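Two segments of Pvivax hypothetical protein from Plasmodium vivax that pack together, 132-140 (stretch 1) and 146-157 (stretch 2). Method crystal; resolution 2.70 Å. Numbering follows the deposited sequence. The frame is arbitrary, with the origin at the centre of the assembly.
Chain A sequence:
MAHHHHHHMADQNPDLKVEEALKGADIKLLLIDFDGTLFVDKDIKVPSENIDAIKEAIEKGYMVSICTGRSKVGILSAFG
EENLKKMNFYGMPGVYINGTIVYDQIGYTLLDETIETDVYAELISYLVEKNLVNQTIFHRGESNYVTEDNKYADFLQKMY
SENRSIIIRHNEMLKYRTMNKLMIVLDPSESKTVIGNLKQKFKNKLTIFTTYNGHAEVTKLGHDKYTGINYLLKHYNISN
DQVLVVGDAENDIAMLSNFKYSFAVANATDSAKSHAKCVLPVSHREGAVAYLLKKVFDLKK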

ATOM      1  N   LEU A 132     -22.790 -14.003 -14.474  1.00 47.26           N
ATOM      2  CA  LEU A 132     -21.535 -13.447 -14.975  1.00 45.45           C
ATOM      3  C   LEU A 132     -20.451 -14.512 -15.178  1.00 42.80           C
ATOM      4  O   LEU A 132     -19.411 -14.226 -15.773  1.00 39.29           O
ATOM      5  CB  LEU A 132     -21.037 -12.358 -14.019  1.00 46.14           C
ATOM      6  CG  LEU A 132     -21.720 -10.997 -14.221  1.00 46.85           C
ATOM      7  CD1 LEU A 132     -21.481 -10.071 -13.030  1.00 44.65           C
ATOM      8  CD2 LEU A 132     -21.261 -10.342 -15.545  1.00 45.05           C
ATOM      9  N   VAL A 133     -20.709 -15.732 -14.706  1.00 41.08           N
ATOM     10  CA  VAL A 133     -19.767 -16.840 -14.849  1.00 42.78           C
ATOM     11  C   VAL A 133     -19.380 -17.163 -16.313  1.00 44.92           C
ATOM     12  O   VAL A 133     -18.222 -17.515 -16.579  1.00 46.12           O
ATOM     13  CB  VAL A 133     -20.313 -18.116 -14.169  1.00 42.52           C
ATOM     14  CG1 VAL A 133     -19.412 -19.322 -14.447  1.00 43.97           C
ATOM     15  CG2 VAL A 133     -20.453 -17.899 -12.674  1.00 43.31           C
ATOM     16  N   ASN A 134     -20.324 -17.049 -17.254  1.00 45.51           N
ATOM     17  CA  ASN A 134     -20.037 -17.369 -18.669  1.00 46.42           C
ATOM     18  C   ASN A 134     -19.306 -16.248 -19.435  1.00 46.37           C
ATOM     19  O   ASN A 134     -19.199 -16.306 -20.660  1.00 47.86           O
ATOM     20  CB  ASN A 134     -21.304 -17.814 -19.433  1.00 46.06           C
ATOM     21  CG  ASN A 134     -21.992 -19.054 -18.809  1.00 49.51           C
ATOM     22  OD1 ASN A 134     -21.336 -19.984 -18.322  1.00 47.04           O
ATOM     23  ND2 ASN A 134     -23.328 -19.061 -18.837  1.00 47.28           N
ATOM     24  N   GLN A 135     -18.788 -15.249 -18.718  1.00 44.07           N
ATOM     25  CA  GLN A 135     -17.914 -14.232 -19.324  1.00 42.02           C
ATOM     26  C   GLN A 135     -16.714 -13.910 -18.425  1.00 41.32           C
ATOM     27  O   GLN A 135     -16.125 -12.821 -18.514  1.00 40.54           O
ATOM     28  CB  GLN A 135     -18.716 -12.972 -19.638  1.00 40.80           C
ATOM     29  CG  GLN A 135     -19.561 -12.486 -18.483  1.00 41.34           C
ATOM     30  CD  GLN A 135     -20.602 -11.488 -18.912  1.00 38.22           C
ATOM     31  OE1 GLN A 135     -21.771 -11.835 -19.082  1.00 38.19           O
ATOM     32  NE2 GLN A 135     -20.185 -10.244 -19.104  1.00 32.69           N
ATOM     33  N   THR A 136     -16.341 -14.887 -17.599  1.00 40.63           N
ATOM     34  CA  THR A 136     -15.315 -14.727 -16.566  1.00 42.15           C
ATOM     35  C   THR A 136     -14.124 -15.652 -16.824  1.00 40.41           C
ATOM     36  O   THR A 136     -14.298 -16.856 -16.967  1.00 40.59           O
ATOM     37  CB  THR A 136     -15.909 -15.038 -15.173  1.00 42.76           C
ATOM     38  OG1 THR A 136     -16.912 -14.067 -14.866  1.00 41.70           O
ATOM     39  CG2 THR A 136     -14.833 -15.017 -14.077  1.00 45.22           C
ATOM     40  N   ILE A 137     -12.918 -15.090 -16.872  1.00 39.01           N
ATOM     41  CA  ILE A 137     -11.705 -15.890 -17.081  1.00 38.08           C
ATOM     42  C   ILE A 137     -11.068 -16.238 -15.740  1.00 36.70           C
ATOM     43  O   ILE A 137     -10.674 -15.356 -14.979  1.00 36.73           O
ATOM     44  CB  ILE A 137     -10.677 -15.166 -17.977  1.00 36.90           C
ATOM     45  CG1 ILE A 137     -11.339 -14.726 -19.279  1.00 34.87           C
ATOM     46  CG2 ILE A 137      -9.500 -16.097 -18.280  1.00 34.87           C
ATOM     47  CD1 ILE A 137     -10.537 -13.751 -20.082  1.00 37.08           C
ATOM     48  N   PHE A 138     -10.968 -17.531 -15.464  1.00 37.34           N
ATOM     49  CA  PHE A 138     -10.521 -18.023 -14.160  1.00 38.49           C
ATOM     50  C   PHE A 138      -9.035 -18.335 -14.196  1.00 38.74           C
ATOM     51  O   PHE A 138      -8.609 -19.172 -14.993  1.00 40.05           O
ATOM     52  CB  PHE A 138     -11.298 -19.277 -13.789  1.00 37.84           C
ATOM     53  CG  PHE A 138     -12.761 -19.032 -13.588  1.00 38.88           C
ATOM     54  CD1 PHE A 138     -13.290 -18.925 -12.311  1.00 35.98           C
ATOM     55  CD2 PHE A 138     -13.613 -18.907 -14.680  1.00 37.10           C
ATOM     56  CE1 PHE A 138     -14.634 -18.705 -12.122  1.00 37.80           C
ATOM     57  CE2 PHE A 138     -14.964 -18.686 -14.495  1.00 39.05           C
ATOM     58  CZ  PHE A 138     -15.476 -18.582 -13.214  1.00 38.91           C
ATOM     59  N   HIS A 139      -8.256 -17.663 -13.348  1.00 36.90           N
ATOM     60  CA  HIS A 139      -6.799 -17.771 -13.386  1.00 37.02           C
ATOM     61  C   HIS A 139      -6.261 -18.512 -12.166  1.00 35.17           C
ATOM     62  O   HIS A 139      -6.600 -18.166 -11.038  1.00 36.99           O
ATOM     63  CB  HIS A 139      -6.166 -16.378 -13.431  1.00 37.99           C
ATOM     64  CG  HIS A 139      -6.357 -15.655 -14.729  1.00 39.75           C
ATOM     65  ND1 HIS A 139      -5.462 -15.751 -15.773  1.00 38.92           N
ATOM     66  CD2 HIS A 139      -7.321 -14.795 -15.140  1.00 41.11           C
ATOM     67  CE1 HIS A 139      -5.869 -14.988 -16.772  1.00 38.76           C
ATOM     68  NE2 HIS A 139      -6.992 -14.393 -16.412  1.00 39.41           N
ATOM     69  N   ARG A 140      -5.423 -19.522 -12.395  1.00 33.49           N
ATOM     70  CA  ARG A 140      -4.646 -20.160 -11.320  1.00 32.60           C
ATOM     71  C   ARG A 140      -3.236 -20.430 -11.817  1.00 34.23           C
ATOM     72  O   ARG A 140      -3.045 -21.199 -12.762  1.00 33.60           O
ATOM     73  CB  ARG A 140      -5.284 -21.470 -10.855  1.00 31.68           C
ATOM     74  CG  ARG A 140      -4.572 -22.137  -9.680  1.00 34.38           C
ATOM     75  CD  ARG A 140      -4.839 -21.427  -8.341  1.00 37.00           C
ATOM     76  NE  ARG A 140      -4.104 -22.044  -7.232  1.00 36.35           N
ATOM     77  CZ  ARG A 140      -2.796 -21.894  -7.016  1.00 34.62           C
ATOM     78  NH1 ARG A 140      -2.058 -21.126  -7.800  1.00 34.44           N
ATOM     79  NH2 ARG A 140      -2.220 -22.512  -5.997  1.00 34.66           N
ATOM     80  N   VAL A 146     -11.978 -20.993 -19.035  1.00 47.24           N
ATOM     81  CA  VAL A 146     -13.306 -20.433 -19.277  1.00 48.99           C
ATOM     82  C   VAL A 146     -14.347 -21.541 -19.412  1.00 50.25           C
ATOM     83  O   VAL A 146     -14.022 -22.729 -19.527  1.00 49.34           O
ATOM     84  CB  VAL A 146     -13.343 -19.552 -20.531  1.00 49.13           C
ATOM     85  CG1 VAL A 146     -12.399 -18.355 -20.367  1.00 49.72           C
ATOM     86  CG2 VAL A 146     -13.010 -20.368 -21.778  1.00 48.61           C
ATOM     87  N   THR A 147     -15.609 -21.141 -19.403  1.00 50.96           N
ATOM     88  CA  THR A 147     -16.702 -22.094 -19.396  1.00 51.12           C
ATOM     89  C   THR A 147     -17.138 -22.414 -20.850  1.00 51.08           C
ATOM     90  O   THR A 147     -16.963 -21.582 -21.743  1.00 52.12           O
ATOM     91  CB  THR A 147     -17.831 -21.553 -18.492  1.00 50.20           C
ATOM     92  OG1 THR A 147     -18.582 -22.634 -17.940  1.00 54.87           O
ATOM     93  CG2 THR A 147     -18.727 -20.627 -19.232  1.00 50.07           C
ATOM     94  N   GLU A 148     -17.654 -23.630 -21.073  1.00 51.58           N
ATOM     95  CA  GLU A 148     -18.138 -24.107 -22.391  1.00 51.05           C
ATOM     96  C   GLU A 148     -18.997 -23.066 -23.101  1.00 52.10           C
ATOM     97  O   GLU A 148     -18.836 -22.826 -24.297  1.00 50.23           O
ATOM     98  CB  GLU A 148     -18.955 -25.401 -22.229  1.00 50.81           C
ATOM     99  N   ASP A 149     -19.887 -22.439 -22.334  1.00 53.58           N
ATOM    100  CA  ASP A 149     -20.786 -21.393 -22.830  1.00 54.54           C
ATOM    101  C   ASP A 149     -20.200 -19.977 -22.827  1.00 53.45           C
ATOM    102  O   ASP A 149     -20.955 -19.015 -22.871  1.00 54.11           O
ATOM    103  CB  ASP A 149     -22.085 -21.404 -22.005  1.00 56.30           C
ATOM    104  CG  ASP A 149     -22.941 -22.629 -22.282  1.00 59.71           C
ATOM    105  OD1 ASP A 149     -23.668 -22.619 -23.298  1.00 65.73           O
ATOM    106  OD2 ASP A 149     -22.897 -23.596 -21.488  1.00 62.47           O
ATOM    107  N   ASN A 150     -18.874 -19.839 -22.791  1.00 53.78           N
ATOM    108  CA  ASN A 150     -18.239 -18.521 -22.827  1.00 52.79           C
ATOM    109  C   ASN A 150     -17.989 -18.083 -24.262  1.00 54.61           C
ATOM    110  O   ASN A 150     -17.287 -18.760 -25.015  1.00 55.57           O
ATOM    111  CB  ASN A 150     -16.929 -18.527 -22.029  1.00 52.56           C
ATOM    112  CG  ASN A 150     -16.379 -17.124 -21.779  1.00 50.12           C
ATOM    113  OD1 ASN A 150     -16.245 -16.338 -22.702  1.00 48.97           O
ATOM    114  ND2 ASN A 150     -16.048 -16.819 -20.527  1.00 44.92           N
ATOM    115  N   LYS A 151     -18.562 -16.944 -24.634  1.00 57.69           N
ATOM    116  CA  LYS A 151     -18.387 -16.389 -25.978  1.00 59.53           C
ATOM    117  C   LYS A 151     -16.993 -15.806 -26.180  1.00 61.97           C
ATOM    118  O   LYS A 151     -16.541 -15.658 -27.312  1.00 63.20           O
ATOM    119  N   TYR A 152     -16.314 -15.497 -25.076  1.00 64.22           N
ATOM    120  CA  TYR A 152     -15.001 -14.847 -25.095  1.00 65.18           C
ATOM    121  C   TYR A 152     -13.826 -15.828 -24.912  1.00 65.17           C
ATOM    122  O   TYR A 152     -12.818 -15.484 -24.293  1.00 64.73           O
ATOM    123  CB  TYR A 152     -14.949 -13.772 -23.993  1.00 66.58           C
ATOM    124  CG  TYR A 152     -15.907 -12.608 -24.179  1.00 68.92           C
ATOM    125  CD1 TYR A 152     -15.875 -11.831 -25.342  1.00 70.99           C
ATOM    126  CD2 TYR A 152     -16.820 -12.253 -23.181  1.00 69.36           C
ATOM    127  CE1 TYR A 152     -16.744 -10.748 -25.517  1.00 70.02           C
ATOM    128  CE2 TYR A 152     -17.693 -11.166 -23.350  1.00 68.57           C
ATOM    129  CZ  TYR A 152     -17.645 -10.422 -24.520  1.00 68.17           C
ATOM    130  OH  TYR A 152     -18.488  -9.349 -24.702  1.00 69.71           O
ATOM    131  N   ALA A 153     -13.940 -17.039 -25.456  1.00 64.47           N
ATOM    132  CA  ALA A 153     -12.877 -18.055 -25.306  1.00 62.90           C
ATOM    133  C   ALA A 153     -11.572 -17.726 -26.080  1.00 61.02           C
ATOM    134  O   ALA A 153     -10.469 -18.066 -25.626  1.00 60.95           O
ATOM    135  CB  ALA A 153     -13.412 -19.439 -25.707  1.00 63.27           C
ATOM    136  N   ASP A 154     -11.702 -17.066 -27.232  1.00 57.82           N
ATOM    137  CA  ASP A 154     -10.549 -16.645 -28.037  1.00 55.67           C
ATOM    138  C   ASP A 154      -9.997 -15.277 -27.586  1.00 55.50           C
ATOM    139  O   ASP A 154      -9.142 -14.699 -28.270  1.00 56.78           O
ATOM    140  CB  ASP A 154     -10.934 -16.586 -29.523  1.00 53.20           C
ATOM    141  N   PHE A 155     -10.458 -14.794 -26.425  1.00 53.48           N
ATOM    142  CA  PHE A 155     -10.334 -13.377 -26.012  1.00 51.19           C
ATOM    143  C   PHE A 155      -8.908 -12.948 -25.678  1.00 50.20           C
ATOM    144  O   PHE A 155      -8.421 -11.959 -26.191  1.00 49.83           O
ATOM    145  CB  PHE A 155     -11.265 -13.122 -24.821  1.00 50.21           C
ATOM    146  CG  PHE A 155     -11.267 -11.708 -24.318  1.00 51.25           C
ATOM    147  CD1 PHE A 155     -12.166 -10.780 -24.813  1.00 53.85           C
ATOM    148  CD2 PHE A 155     -10.404 -11.312 -23.316  1.00 51.71           C
ATOM    149  CE1 PHE A 155     -12.177  -9.470 -24.331  1.00 50.75           C
ATOM    150  CE2 PHE A 155     -10.418 -10.007 -22.839  1.00 50.87           C
ATOM    151  CZ  PHE A 155     -11.308  -9.094 -23.347  1.00 47.34           C
ATOM    152  N   LEU A 156      -8.242 -13.687 -24.809  1.00 51.03           N
ATOM    153  CA  LEU A 156      -6.855 -13.393 -24.503  1.00 51.67           C
ATOM    154  C   LEU A 156      -5.963 -13.647 -25.723  1.00 50.72           C
ATOM    155  O   LEU A 156      -4.980 -12.940 -25.924  1.00 49.89           O
ATOM    156  CB  LEU A 156      -6.380 -14.227 -23.308  1.00 53.63           C
ATOM    157  CG  LEU A 156      -7.138 -14.077 -21.980  1.00 56.88           C
ATOM    158  CD1 LEU A 156      -6.469 -14.939 -20.911  1.00 56.51           C
ATOM    159  CD2 LEU A 156      -7.229 -12.616 -21.504  1.00 57.74           C
ATOM    160  N   GLN A 157      -6.316 -14.651 -26.529  1.00 50.63           N
ATOM    161  CA  GLN A 157      -5.539 -15.001 -27.718  1.00 50.43           C
ATOM    162  C   GLN A 157      -5.627 -13.893 -28.768  1.00 51.21           C
ATOM    163  O   GLN A 157      -4.606 -13.374 -29.215  1.00 51.30           O
ATOM    164  CB  GLN A 157      -5.993 -16.343 -28.309  1.00 49.20           C
TER

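The contact between these stretches buries 535 Å² in total and contains no hydrogen bond from one to the other among the modelled atoms. What joins them is apolar packing, close van der Waals contact and one CA-H...O contact, while each stretch makes a few hydrogen bonds of its own.

Val146, in a strand that begins earlier in the chain, sets the first rule: pair branched aliphatics where strand meets strand. Its CA lies 5.3 Å from the CA of Ile137, and the methyl CG1 of Val146 comes to 3.9 Å from CG1 of Ile137. Both residues are buried, and a beta-branched side chain suits an extended backbone while presenting carbon close to the main chain.

Thr147 points toward stretch 1, its methyl CG2 lying 4.1 Å from the carbonyl O of Val133. The same methyl is modelled too near the side chain of Asn134 for that approach to carry weight. Thr147 also begins a type I turn, closed by a hydrogen bond from Asn150 N to Thr147 O at 2.8 Å. Glu148, in the turn, points away and takes no part in the contact. Asp149 stays at the exposed margin, where a polar residue costs little: its carbonyl O is 3.7 Å from CB of Asn134, and its own CB is 4.0 Å from CG of Asn134.

The turn delivers Asn150 to the place where the backbones come closest, with its CA 4.7 Å from the CA of Asn134. Here the main chain itself makes the contact: CA of Asn150 sits 3.2 Å from O of Asn134 in a CA-H...O interaction. The t rotamer at chi1 carries the end of the side chain nearer to stretch 1, so that ND2 of Asn150 lies 3.4 Å from CA of Gln135. ND2 of Asn150 is also 3.2 Å from O of Asn134, but the angle is too poor for a hydrogen bond. The other end of the amide serves its own stretch, since Tyr152 N donates to Asn150 OD1 at 2.5 Å. A small amide thus fits a tight crossing and also braces the chain that follows.

Tyr152 points toward stretch 1 and meets it with the edge of its ring, CD2 lying 4.1 Å from CB of Gln135. That leaves the aromatic ring against an aliphatic part of a polar residue, a reasonable arrangement at a partly exposed border. Ala153 and Asp154 then make no contact, and the chain passes into the helix.

The helix closes the contact with two buried apolar residues, both directed toward stretch 1. Ile137, in its m,t conformation, reaches out with CD1 to 4.1 Å from CD2 of Phe155 and 3.8 Å from CD2 of Leu156. The other leucine methyl, CD1 of Leu156, lies 4.2 Å from CE1 of His139. One isoleucine thus touches Val146 in the strand and Phe155 and Leu156 in the helix.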